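VgrG protein (Vibrio cholerae, PDB 4DTH) carries an actin cross-linking toxin domain that binds ATP with magnesium and probably uses it to join G-actin monomers covalently. Local coordinates at residues 289-292 and 293-296; 232-235 and 236-240; 207-210 and 211-215; 218-221 and 222-225. All coordinates share one frame; numbering follows the deposited sequence.

Contact 1: 289-292 and 293-296; sequences ILSK and SDAK
S291 lays its hydroxyl over one face of the D294 carboxylate, OG standing 3.3 Å from D294 CG, while the two carboxylate oxygens take up D219 N and D220 N from a neighbouring loop. S291 is the N-cap of helix 292-307. Its OG accepts from D294 N at 3.1 Å, with an N-H...O angle of 162°; to reach that N-H, the hydroxyl sits between its own backbone N and carbonyl carbon (chi1 61°). A second hydrogen bond joins OG to D219 OD2, so the oxygen is held from two quarters. In place of the direct second bond of a capping box, water 1 bridges, accepting from S291 N at 2.9 Å and donating to D294 OD2 at 2.7 Å. Below the cap the first helical turn closes with A295 N on S291 O at 2.9 Å. On the apolar side, L290 CD1 rests 3.9 Å from A295 CA. On the solvent side K292 and K296 run alongside each other, both extended, K292 NZ 3.5 Å from K296 NZ; these like charges probably disfavour one another. L290 packs on L223 and V227, which sets the start of helix 292-307 against helix 221-245, and A295 leans on V287 of the preceding loop.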
ATOM      1  N   ILE A 289      -8.442  -5.421  19.687  1.00 28.92           N
ATOM      2  CA  ILE A 289      -9.900  -5.353  19.573  1.00 28.04           C
ATOM      3  C   ILE A 289     -10.601  -6.335  20.518  1.00 33.08           C
ATOM      4  O   ILE A 289     -11.819  -6.266  20.671  1.00 32.80           O
ATOM      5  CB  ILE A 289     -10.439  -5.412  18.114  1.00 30.87           C
ATOM      6  CG1 ILE A 289     -10.489  -6.856  17.550  1.00 30.64           C
ATOM      7  CG2 ILE A 289      -9.698  -4.418  17.179  1.00 30.52           C
ATOM      8  CD1 ILE A 289     -11.290  -7.010  16.268  1.00 34.32           C
ATOM      9  N   LEU A 290      -9.833  -7.259  21.123  1.00 30.26           N
ATOM     10  CA  LEU A 290     -10.333  -8.282  22.050  1.00 29.43           C
ATOM     11  C   LEU A 290      -9.953  -7.957  23.495  1.00 35.10           C
ATOM     12  O   LEU A 290      -9.042  -7.164  23.727  1.00 34.98           O
ATOM     13  CB  LEU A 290      -9.718  -9.658  21.692  1.00 28.60           C
ATOM     14  CG  LEU A 290      -9.901 -10.184  20.263  1.00 31.27           C
ATOM     15  CD1 LEU A 290      -8.976 -11.358  19.996  1.00 30.91           C
ATOM     16  CD2 LEU A 290     -11.334 -10.584  19.999  1.00 30.75           C
ATOM     17  N   SER A 291     -10.600  -8.646  24.470  1.00 33.78           N
ATOM     18  CA  SER A 291     -10.251  -8.531  25.886  1.00 33.34           C
ATOM     19  C   SER A 291      -8.931  -9.284  26.070  1.00 38.23           C
ATOM     20  O   SER A 291      -8.617 -10.132  25.232  1.00 37.58           O
ATOM     21  CB  SER A 291     -11.338  -9.168  26.746  1.00 34.84           C
ATOM     22  OG  SER A 291     -11.482 -10.554  26.462  1.00 35.92           O
ATOM     23  N   LYS A 292      -8.157  -8.977  27.138  1.00 36.40           N
ATOM     24  CA  LYS A 292      -6.876  -9.635  27.454  1.00 37.30           C
ATOM     25  C   LYS A 292      -7.072 -11.174  27.442  1.00 40.97           C
ATOM     26  O   LYS A 292      -6.280 -11.890  26.824  1.00 39.96           O
ATOM     27  CB  LYS A 292      -6.355  -9.148  28.829  1.00 41.08           C
ATOM     28  CG  LYS A 292      -4.966  -9.647  29.246  1.00 64.27           C
ATOM     29  CD  LYS A 292      -4.786  -9.589  30.770  1.00 79.17           C
ATOM     30  CE  LYS A 292      -3.479 -10.190  31.235  1.00 96.69           C
ATOM     31  NZ  LYS A 292      -3.564 -10.691  32.636  1.00109.31           N
ATOM     32  N   SER A 293      -8.175 -11.648  28.059  1.00 37.43           N
ATOM     33  CA  SER A 293      -8.558 -13.058  28.159  1.00 36.74           C
ATOM     34  C   SER A 293      -8.839 -13.711  26.791  1.00 38.08           C
ATOM     35  O   SER A 293      -8.280 -14.774  26.510  1.00 37.11           O
ATOM     36  CB  SER A 293      -9.759 -13.214  29.089  1.00 40.82           C
ATOM     37  OG  SER A 293     -10.120 -14.578  29.217  1.00 51.18           O
ATOM     38  N   ASP A 294      -9.702 -13.084  25.958  1.00 33.58           N
ATOM     39  CA  ASP A 294     -10.051 -13.567  24.612  1.00 32.59           C
ATOM     40  C   ASP A 294      -8.830 -13.614  23.697  1.00 34.57           C
ATOM     41  O   ASP A 294      -8.692 -14.574  22.937  1.00 32.96           O
ATOM     42  CB  ASP A 294     -11.143 -12.704  23.963  1.00 33.89           C
ATOM     43  CG  ASP A 294     -12.556 -12.974  24.440  1.00 40.36           C
ATOM     44  OD1 ASP A 294     -12.719 -13.682  25.462  1.00 40.95           O
ATOM     45  OD2 ASP A 294     -13.505 -12.494  23.777  1.00 40.24           O
ATOM     46  N   ALA A 295      -7.956 -12.585  23.767  1.00 31.06           N
ATOM     47  CA  ALA A 295      -6.725 -12.517  22.971  1.00 30.40           C
ATOM     48  C   ALA A 295      -5.810 -13.692  23.322  1.00 32.87           C
ATOM     49  O   ALA A 295      -5.297 -14.347  22.411  1.00 30.54           O
ATOM     50  CB  ALA A 295      -6.008 -11.189  23.207  1.00 31.21           C
ATOM     51  N   LYS A 296      -5.668 -14.004  24.640  1.00 29.70           N
ATOM     52  CA  LYS A 296      -4.856 -15.129  25.122  1.00 29.85           C
ATOM     53  C   LYS A 296      -5.357 -16.443  24.509  1.00 32.33           C
ATOM     54  O   LYS A 296      -4.544 -17.219  24.001  1.00 31.86           O
ATOM     55  CB  LYS A 296      -4.831 -15.197  26.668  1.00 33.79           C
ATOM     56  CG  LYS A 296      -3.788 -14.273  27.313  1.00 59.10           C
ATOM     57  CD  LYS A 296      -3.744 -14.408  28.851  1.00 76.26           C
ATOM     58  CE  LYS A 296      -2.684 -13.531  29.486  1.00 94.71           C
ATOM     59  NZ  LYS A 296      -2.677 -13.603  30.971  1.00107.48           N
TER
HETATM   60  O   HOH W   1     -12.924  -9.891  23.372  1.00 37.65           O

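Contact 2: 232-235 and 236-240; sequences TSIY and LKTAE
T232 O accepts from L236 N at 2.9 Å, the first of four successive i to i+4 bonds that make this a regular alpha-helical turn in the middle of helix 221-245. Side chains then ride on that ladder. T232 and L236 lie side by side and point the same way; with OG1 of T232 bonded back to F228 O, its CG2 is the branch that faces L236, 3.8 Å from L236 CD1. T238, six residues on, likewise gives its hydroxyl to the carbonyl four residues back: OG1, lying beside its own backbone N (chi1 -59°), donates to I234 O at 2.9 Å. The same carbonyl also receives T238 N, and the two donors come from opposite faces of its plane, the hydroxyl 37° out of it. A hydroxyl buried among apolar groups is thereby satisfied inside the helix. Y235 stacks its ring with F322 of helix 312-323 and also meets M299 and I302 of helix 292-307, while W275 of helix 269-275 covers I234 and T238. Toward solvent the chemistry changes to charge: K237, its chain bent at the second torsion, carries NZ to within 2.9 Å of E240 OE2, meeting that oxygen on its syn side in a salt bridge.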
ATOM      1  N   THR A 232      -4.700 -16.544  11.853  1.00 17.29           N
ATOM      2  CA  THR A 232      -4.244 -17.869  11.418  1.00 16.24           C
ATOM      3  C   THR A 232      -4.027 -17.892   9.905  1.00 19.27           C
ATOM      4  O   THR A 232      -3.012 -18.415   9.467  1.00 18.60           O
ATOM      5  CB  THR A 232      -5.166 -18.994  11.908  1.00 20.54           C
ATOM      6  OG1 THR A 232      -5.312 -18.904  13.327  1.00 20.24           O
ATOM      7  CG2 THR A 232      -4.623 -20.364  11.558  1.00 20.12           C
ATOM      8  N   SER A 233      -4.949 -17.296   9.116  1.00 17.25           N
ATOM      9  CA  SER A 233      -4.803 -17.250   7.655  1.00 16.69           C
ATOM     10  C   SER A 233      -3.502 -16.540   7.257  1.00 19.34           C
ATOM     11  O   SER A 233      -2.777 -17.040   6.403  1.00 18.43           O
ATOM     12  CB  SER A 233      -6.010 -16.581   7.003  1.00 19.87           C
ATOM     13  OG  SER A 233      -7.170 -17.381   7.206  1.00 21.99           O
ATOM     14  N   ILE A 234      -3.187 -15.408   7.911  1.00 16.67           N
ATOM     15  CA  ILE A 234      -1.957 -14.653   7.640  1.00 15.94           C
ATOM     16  C   ILE A 234      -0.718 -15.461   8.040  1.00 18.75           C
ATOM     17  O   ILE A 234       0.236 -15.524   7.265  1.00 17.37           O
ATOM     18  CB  ILE A 234      -1.990 -13.253   8.304  1.00 18.35           C
ATOM     19  CG1 ILE A 234      -2.999 -12.345   7.566  1.00 18.86           C
ATOM     20  CG2 ILE A 234      -0.565 -12.609   8.333  1.00 19.06           C
ATOM     21  CD1 ILE A 234      -3.173 -10.972   8.155  1.00 22.33           C
ATOM     22  N   TYR A 235      -0.733 -16.061   9.250  1.00 16.79           N
ATOM     23  CA  TYR A 235       0.410 -16.842   9.742  1.00 17.22           C
ATOM     24  C   TYR A 235       0.698 -18.034   8.827  1.00 19.82           C
ATOM     25  O   TYR A 235       1.857 -18.265   8.482  1.00 19.41           O
ATOM     26  CB  TYR A 235       0.178 -17.336  11.184  1.00 18.48           C
ATOM     27  CG  TYR A 235       0.323 -16.309  12.292  1.00 19.61           C
ATOM     28  CD1 TYR A 235      -0.096 -14.990  12.115  1.00 21.33           C
ATOM     29  CD2 TYR A 235       0.757 -16.686  13.559  1.00 20.69           C
ATOM     30  CE1 TYR A 235      -0.055 -14.069  13.164  1.00 23.34           C
ATOM     31  CE2 TYR A 235       0.819 -15.771  14.608  1.00 21.43           C
ATOM     32  CZ  TYR A 235       0.383 -14.474  14.416  1.00 28.10           C
ATOM     33  OH  TYR A 235       0.479 -13.584  15.454  1.00 26.36           O
ATOM     34  N   LEU A 236      -0.363 -18.770   8.415  1.00 17.65           N
ATOM     35  CA  LEU A 236      -0.235 -19.930   7.531  1.00 17.26           C
ATOM     36  C   LEU A 236       0.263 -19.528   6.147  1.00 20.54           C
ATOM     37  O   LEU A 236       1.138 -20.201   5.607  1.00 19.17           O
ATOM     38  CB  LEU A 236      -1.555 -20.720   7.427  1.00 16.86           C
ATOM     39  CG  LEU A 236      -2.031 -21.437   8.694  1.00 20.33           C
ATOM     40  CD1 LEU A 236      -3.352 -22.166   8.426  1.00 20.48           C
ATOM     41  CD2 LEU A 236      -0.978 -22.413   9.231  1.00 23.00           C
ATOM     42  N   LYS A 237      -0.264 -18.420   5.587  1.00 17.10           N
ATOM     43  CA  LYS A 237       0.185 -17.912   4.289  1.00 16.57           C
ATOM     44  C   LYS A 237       1.662 -17.484   4.341  1.00 19.89           C
ATOM     45  O   LYS A 237       2.408 -17.757   3.394  1.00 18.06           O
ATOM     46  CB  LYS A 237      -0.712 -16.765   3.782  1.00 17.11           C
ATOM     47  CG  LYS A 237      -0.343 -16.249   2.384  1.00 20.27           C
ATOM     48  CD  LYS A 237      -0.584 -17.283   1.281  1.00 21.17           C
ATOM     49  CE  LYS A 237      -0.384 -16.670  -0.080  1.00 24.97           C
ATOM     50  NZ  LYS A 237      -0.699 -17.661  -1.137  1.00 31.71           N
ATOM     51  N   THR A 238       2.079 -16.831   5.454  1.00 17.57           N
ATOM     52  CA  THR A 238       3.474 -16.402   5.622  1.00 17.60           C
ATOM     53  C   THR A 238       4.393 -17.633   5.606  1.00 20.25           C
ATOM     54  O   THR A 238       5.418 -17.622   4.921  1.00 18.76           O
ATOM     55  CB  THR A 238       3.640 -15.519   6.862  1.00 19.88           C
ATOM     56  OG1 THR A 238       2.792 -14.377   6.716  1.00 18.10           O
ATOM     57  CG2 THR A 238       5.085 -15.032   7.036  1.00 18.74           C
ATOM     58  N   ALA A 239       4.004 -18.700   6.334  1.00 17.81           N
ATOM     59  CA  ALA A 239       4.764 -19.943   6.368  1.00 17.22           C
ATOM     60  C   ALA A 239       4.826 -20.571   4.963  1.00 20.75           C
ATOM     61  O   ALA A 239       5.909 -20.966   4.519  1.00 18.98           O
ATOM     62  CB  ALA A 239       4.149 -20.904   7.373  1.00 18.40           C
ATOM     63  N   GLU A 240       3.685 -20.569   4.226  1.00 18.26           N
ATOM     64  CA  GLU A 240       3.641 -21.092   2.852  1.00 17.92           C
ATOM     65  C   GLU A 240       4.605 -20.330   1.946  1.00 19.91           C
ATOM     66  O   GLU A 240       5.383 -20.956   1.213  1.00 18.93           O
ATOM     67  CB  GLU A 240       2.202 -21.023   2.297  1.00 19.07           C
ATOM     68  CG  GLU A 240       2.058 -21.455   0.843  1.00 29.18           C
ATOM     69  CD  GLU A 240       0.794 -20.939   0.183  1.00 45.89           C
ATOM     70  OE1 GLU A 240      -0.305 -21.428   0.531  1.00 45.09           O
ATOM     71  OE2 GLU A 240       0.897 -20.026  -0.667  1.00 38.72           O
TER

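Contact 3: 207-210 and 211-215; sequences SQFA and SLTSA
T213 crosses F209 obliquely where helix 204-212 runs out, and the pair forms a CH-pi contact: the methyl CG2 of T213 lies 4.0 Å from the centroid of the F209 ring, only 22° off its normal, though shifted toward the rim. T213 is the first residue to leave helical angles, and its bond to CB points back at the preceding turn. Because its hydroxyl takes the position between backbone N and carbonyl carbon (chi1 58°), both branches face F209 at once. OG1 donates to F209 O at 2.9 Å, approaching from above the carbonyl plane, and at 3.7 Å from F209 CE2 it also sits over the same ring. The backbone bonds of T213 N to F209 O and A210 O are weak, so the hydroxyl bond may be the firmer tie here. F209 itself swings out with CG anti to its backbone N, reaching A224, A225 and the ring of F228 on helix 221-245, and V298 on helix 292-307. On the exposed side, S211 N bonds to S207 O at 3.2 Å, and water 2 donates to the same S207 O at 2.7 Å while standing 3.2 Å from S211 OG.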
ATOM      1  N   SER A 207     -15.426 -21.348  12.134  1.00 28.03           N
ATOM      2  CA  SER A 207     -16.196 -22.447  12.727  1.00 27.84           C
ATOM      3  C   SER A 207     -15.272 -23.424  13.455  1.00 31.34           C
ATOM      4  O   SER A 207     -15.657 -23.976  14.490  1.00 31.43           O
ATOM      5  CB  SER A 207     -17.034 -23.168  11.677  1.00 33.08           C
ATOM      6  OG  SER A 207     -16.242 -23.608  10.587  1.00 44.23           O
ATOM      7  N   GLN A 208     -14.030 -23.582  12.950  1.00 27.52           N
ATOM      8  CA  GLN A 208     -13.040 -24.437  13.587  1.00 26.50           C
ATOM      9  C   GLN A 208     -12.729 -23.903  14.993  1.00 28.47           C
ATOM     10  O   GLN A 208     -12.775 -24.682  15.938  1.00 28.45           O
ATOM     11  CB  GLN A 208     -11.760 -24.527  12.733  1.00 27.00           C
ATOM     12  CG  GLN A 208     -10.806 -25.643  13.185  1.00 35.61           C
ATOM     13  CD  GLN A 208     -11.117 -27.027  12.613  1.00 47.60           C
ATOM     14  OE1 GLN A 208     -10.322 -27.960  12.745  1.00 34.96           O
ATOM     15  NE2 GLN A 208     -12.258 -27.203  11.933  1.00 45.39           N
ATOM     16  N   PHE A 209     -12.508 -22.562  15.141  1.00 24.11           N
ATOM     17  CA  PHE A 209     -12.208 -21.968  16.458  1.00 23.40           C
ATOM     18  C   PHE A 209     -13.363 -22.225  17.445  1.00 28.51           C
ATOM     19  O   PHE A 209     -13.115 -22.570  18.598  1.00 28.03           O
ATOM     20  CB  PHE A 209     -11.926 -20.453  16.346  1.00 23.79           C
ATOM     21  CG  PHE A 209     -11.492 -19.797  17.637  1.00 24.47           C
ATOM     22  CD1 PHE A 209     -10.194 -19.941  18.106  1.00 26.39           C
ATOM     23  CD2 PHE A 209     -12.395 -19.062  18.403  1.00 25.48           C
ATOM     24  CE1 PHE A 209      -9.796 -19.345  19.299  1.00 27.72           C
ATOM     25  CE2 PHE A 209     -11.997 -18.471  19.595  1.00 27.68           C
ATOM     26  CZ  PHE A 209     -10.705 -18.617  20.040  1.00 26.44           C
ATOM     27  N   ALA A 210     -14.603 -22.051  16.982  1.00 27.41           N
ATOM     28  CA  ALA A 210     -15.809 -22.252  17.795  1.00 28.96           C
ATOM     29  C   ALA A 210     -15.847 -23.675  18.389  1.00 35.09           C
ATOM     30  O   ALA A 210     -16.157 -23.824  19.573  1.00 35.84           O
ATOM     31  CB  ALA A 210     -17.048 -21.988  16.953  1.00 29.85           C
ATOM     32  N   SER A 211     -15.453 -24.695  17.593  1.00 32.86           N
ATOM     33  CA  SER A 211     -15.378 -26.104  18.011  1.00 33.46           C
ATOM     34  C   SER A 211     -14.319 -26.346  19.084  1.00 37.19           C
ATOM     35  O   SER A 211     -14.546 -27.159  19.975  1.00 38.54           O
ATOM     36  CB  SER A 211     -15.075 -27.004  16.817  1.00 39.07           C
ATOM     37  OG  SER A 211     -16.098 -26.946  15.840  1.00 50.02           O
ATOM     38  N   LEU A 212     -13.159 -25.658  18.983  1.00 30.10           N
ATOM     39  CA  LEU A 212     -12.031 -25.799  19.909  1.00 29.28           C
ATOM     40  C   LEU A 212     -12.275 -25.156  21.266  1.00 34.11           C
ATOM     41  O   LEU A 212     -11.571 -25.488  22.224  1.00 34.39           O
ATOM     42  CB  LEU A 212     -10.752 -25.140  19.300  1.00 28.83           C
ATOM     43  CG  LEU A 212     -10.321 -25.524  17.882  1.00 32.92           C
ATOM     44  CD1 LEU A 212      -9.168 -24.683  17.423  1.00 32.93           C
ATOM     45  CD2 LEU A 212      -9.911 -26.973  17.796  1.00 35.46           C
ATOM     46  N   THR A 213     -13.187 -24.158  21.328  1.00 31.13           N
ATOM     47  CA  THR A 213     -13.379 -23.340  22.530  1.00 31.54           C
ATOM     48  C   THR A 213     -14.776 -23.404  23.174  1.00 38.43           C
ATOM     49  O   THR A 213     -15.202 -22.418  23.776  1.00 39.00           O
ATOM     50  CB  THR A 213     -12.945 -21.883  22.227  1.00 34.19           C
ATOM     51  OG1 THR A 213     -13.720 -21.397  21.124  1.00 30.43           O
ATOM     52  CG2 THR A 213     -11.456 -21.762  21.915  1.00 30.86           C
ATOM     53  N   SER A 214     -15.462 -24.564  23.081  1.00 36.91           N
ATOM     54  CA  SER A 214     -16.817 -24.784  23.641  1.00 37.44           C
ATOM     55  C   SER A 214     -16.884 -24.682  25.170  1.00 44.50           C
ATOM     56  O   SER A 214     -17.855 -24.139  25.695  1.00 44.37           O
ATOM     57  CB  SER A 214     -17.358 -26.143  23.213  1.00 41.96           C
ATOM     58  OG  SER A 214     -17.668 -26.173  21.830  1.00 52.95           O
ATOM     59  N   ALA A 215     -15.877 -25.232  25.878  1.00 43.49           N
ATOM     60  CA  ALA A 215     -15.810 -25.216  27.350  1.00 44.71           C
ATOM     61  C   ALA A 215     -15.355 -23.859  27.858  1.00 50.14           C
ATOM     62  O   ALA A 215     -15.328 -23.609  29.069  1.00 49.99           O
ATOM     63  CB  ALA A 215     -14.848 -26.287  27.841  1.00 45.84           C
TER
HETATM   64  O   HOH W   2     -18.217 -24.809  14.712  1.00 45.76           O

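Contact 4: 218-221 and 222-225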
ATOM      1  N   LEU A 218     -15.996 -17.269  26.554  1.00 41.71           N
ATOM      2  CA  LEU A 218     -15.360 -16.135  25.890  1.00 40.31           C
ATOM      3  C   LEU A 218     -16.178 -14.874  26.001  1.00 42.71           C
ATOM      4  O   LEU A 218     -17.409 -14.923  25.919  1.00 42.14           O
ATOM      5  CB  LEU A 218     -15.005 -16.458  24.426  1.00 39.64           C
ATOM      6  CG  LEU A 218     -13.998 -17.603  24.207  1.00 43.77           C
ATOM      7  CD1 LEU A 218     -13.732 -17.795  22.735  1.00 43.79           C
ATOM      8  CD2 LEU A 218     -12.669 -17.344  24.939  1.00 45.58           C
ATOM      9  N   ASP A 219     -15.479 -13.737  26.198  1.00 40.33           N
ATOM     10  CA  ASP A 219     -16.095 -12.415  26.303  1.00 39.99           C
ATOM     11  C   ASP A 219     -16.900 -12.093  25.047  1.00 41.95           C
ATOM     12  O   ASP A 219     -18.074 -11.723  25.141  1.00 41.78           O
ATOM     13  CB  ASP A 219     -15.035 -11.349  26.605  1.00 41.79           C
ATOM     14  CG  ASP A 219     -14.453 -11.470  28.002  1.00 52.01           C
ATOM     15  OD1 ASP A 219     -15.242 -11.570  28.985  1.00 54.75           O
ATOM     16  OD2 ASP A 219     -13.204 -11.447  28.121  1.00 53.61           O
ATOM     17  N   ASP A 220     -16.286 -12.334  23.869  1.00 36.22           N
ATOM     18  CA  ASP A 220     -16.944 -12.150  22.589  1.00 34.85           C
ATOM     19  C   ASP A 220     -16.458 -13.254  21.679  1.00 38.76           C
ATOM     20  O   ASP A 220     -15.442 -13.097  20.996  1.00 37.35           O
ATOM     21  CB  ASP A 220     -16.649 -10.751  22.012  1.00 35.60           C
ATOM     22  CG  ASP A 220     -17.590 -10.322  20.900  1.00 40.43           C
ATOM     23  OD1 ASP A 220     -18.062 -11.204  20.136  1.00 37.68           O
ATOM     24  OD2 ASP A 220     -17.821  -9.106  20.759  1.00 47.08           O
ATOM     25  N   LYS A 221     -17.155 -14.401  21.720  1.00 35.67           N
ATOM     26  CA  LYS A 221     -16.796 -15.588  20.941  1.00 34.70           C
ATOM     27  C   LYS A 221     -16.770 -15.422  19.416  1.00 37.37           C
ATOM     28  O   LYS A 221     -15.897 -15.995  18.767  1.00 36.11           O
ATOM     29  CB  LYS A 221     -17.588 -16.823  21.391  1.00 37.55           C
ATOM     30  CG  LYS A 221     -19.059 -16.798  21.045  1.00 55.55           C
ATOM     31  CD  LYS A 221     -19.766 -17.958  21.698  1.00 70.70           C
ATOM     32  CE  LYS A 221     -20.695 -18.676  20.755  1.00 88.45           C
ATOM     33  NZ  LYS A 221     -21.869 -17.842  20.381  1.00102.56           N
ATOM     34  N   GLU A 222     -17.695 -14.616  18.858  1.00 34.36           N
ATOM     35  CA  GLU A 222     -17.758 -14.386  17.413  1.00 34.71           C
ATOM     36  C   GLU A 222     -16.619 -13.468  16.952  1.00 35.91           C
ATOM     37  O   GLU A 222     -16.033 -13.711  15.894  1.00 34.52           O
ATOM     38  CB  GLU A 222     -19.134 -13.853  16.981  1.00 37.12           C
ATOM     39  CG  GLU A 222     -20.269 -14.784  17.395  1.00 56.25           C
ATOM     40  CD  GLU A 222     -20.994 -15.502  16.281  1.00 91.71           C
ATOM     41  OE1 GLU A 222     -20.485 -16.546  15.817  1.00 93.41           O
ATOM     42  OE2 GLU A 222     -22.103 -15.054  15.911  1.00 92.02           O
ATOM     43  N   LEU A 223     -16.289 -12.441  17.775  1.00 32.03           N
ATOM     44  CA  LEU A 223     -15.174 -11.526  17.502  1.00 31.65           C
ATOM     45  C   LEU A 223     -13.860 -12.325  17.609  1.00 32.69           C
ATOM     46  O   LEU A 223     -12.989 -12.186  16.744  1.00 30.05           O
ATOM     47  CB  LEU A 223     -15.177 -10.363  18.510  1.00 32.50           C
ATOM     48  CG  LEU A 223     -14.278  -9.164  18.209  1.00 37.82           C
ATOM     49  CD1 LEU A 223     -14.740  -8.425  16.976  1.00 38.25           C
ATOM     50  CD2 LEU A 223     -14.258  -8.207  19.376  1.00 42.10           C
ATOM     51  N   ALA A 224     -13.743 -13.192  18.648  1.00 27.88           N
ATOM     52  CA  ALA A 224     -12.563 -14.043  18.840  1.00 26.98           C
ATOM     53  C   ALA A 224     -12.372 -14.990  17.658  1.00 29.65           C
ATOM     54  O   ALA A 224     -11.247 -15.111  17.176  1.00 27.86           O
ATOM     55  CB  ALA A 224     -12.669 -14.833  20.136  1.00 27.83           C
ATOM     56  N   ALA A 225     -13.469 -15.620  17.161  1.00 26.36           N
ATOM     57  CA  ALA A 225     -13.406 -16.538  16.012  1.00 26.09           C
ATOM     58  C   ALA A 225     -12.948 -15.821  14.729  1.00 28.69           C
ATOM     59  O   ALA A 225     -12.157 -16.381  13.966  1.00 26.48           O
ATOM     60  CB  ALA A 225     -14.746 -17.220  15.799  1.00 27.18           C
TER
HETATM   61  O   HOH W   3     -20.530 -13.598  20.168  1.00 50.22           O
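D220 and L223 carry the tight half of this turn. The carboxylate of D220 lies against the leucine, CG 3.4 Å from L223 CB, and its OD1 accepts from L223 N at 3.2 Å. That N-H comes from well above the carboxylate plane, 58° out of it, so the acid meets the turn with a face. Its placement follows from CG lying anti to the backbone N (chi1 -163°), beside the carbonyl carbon, which brings OD1 to the N-H of L223. Just beneath, D220 O takes A224 N at 2.9 Å, and K221 O takes A225 N at the same length, so the helix is regular from its first turn. L218 closes the buried side by bringing CD1 within 4.1 Å of A224 CB, and both residues touch F209 of helix 204-212.

The solvent side is far slacker. K221 and E222 start away from the other segment, though each CB still touches the adjoining backbone, and NZ of K221 stays 4.9 Å from OE1 of E222, too far for a salt bridge. Water 3 bridges here, accepting from E222 N at 3.3 Å and donating only weakly to D220 OD1. L218 also rests on A297 and D219 on S293, both of helix 292-307. The whole is an aspartate N-cap at the head of helix 221-245, the acid's negative charge probably favourable beside the helix amino end.

Contact 2 is the buried one, with its hydroxyls turned onto helix carbonyls and one salt bridge toward solvent; the other three are partly buried and mark helix ends. Contacts 1 and 4 are N-caps of helices 292-307 and 221-245, a serine in one and an aspartate in the other, and they touch through polar cross-bonds between the two caps. Contact 3, at the end of helix 204-212, meets contact 4 through apolar packing. Contacts 2 and 4 share helix 221-245, but their centres lie about 21 Å apart.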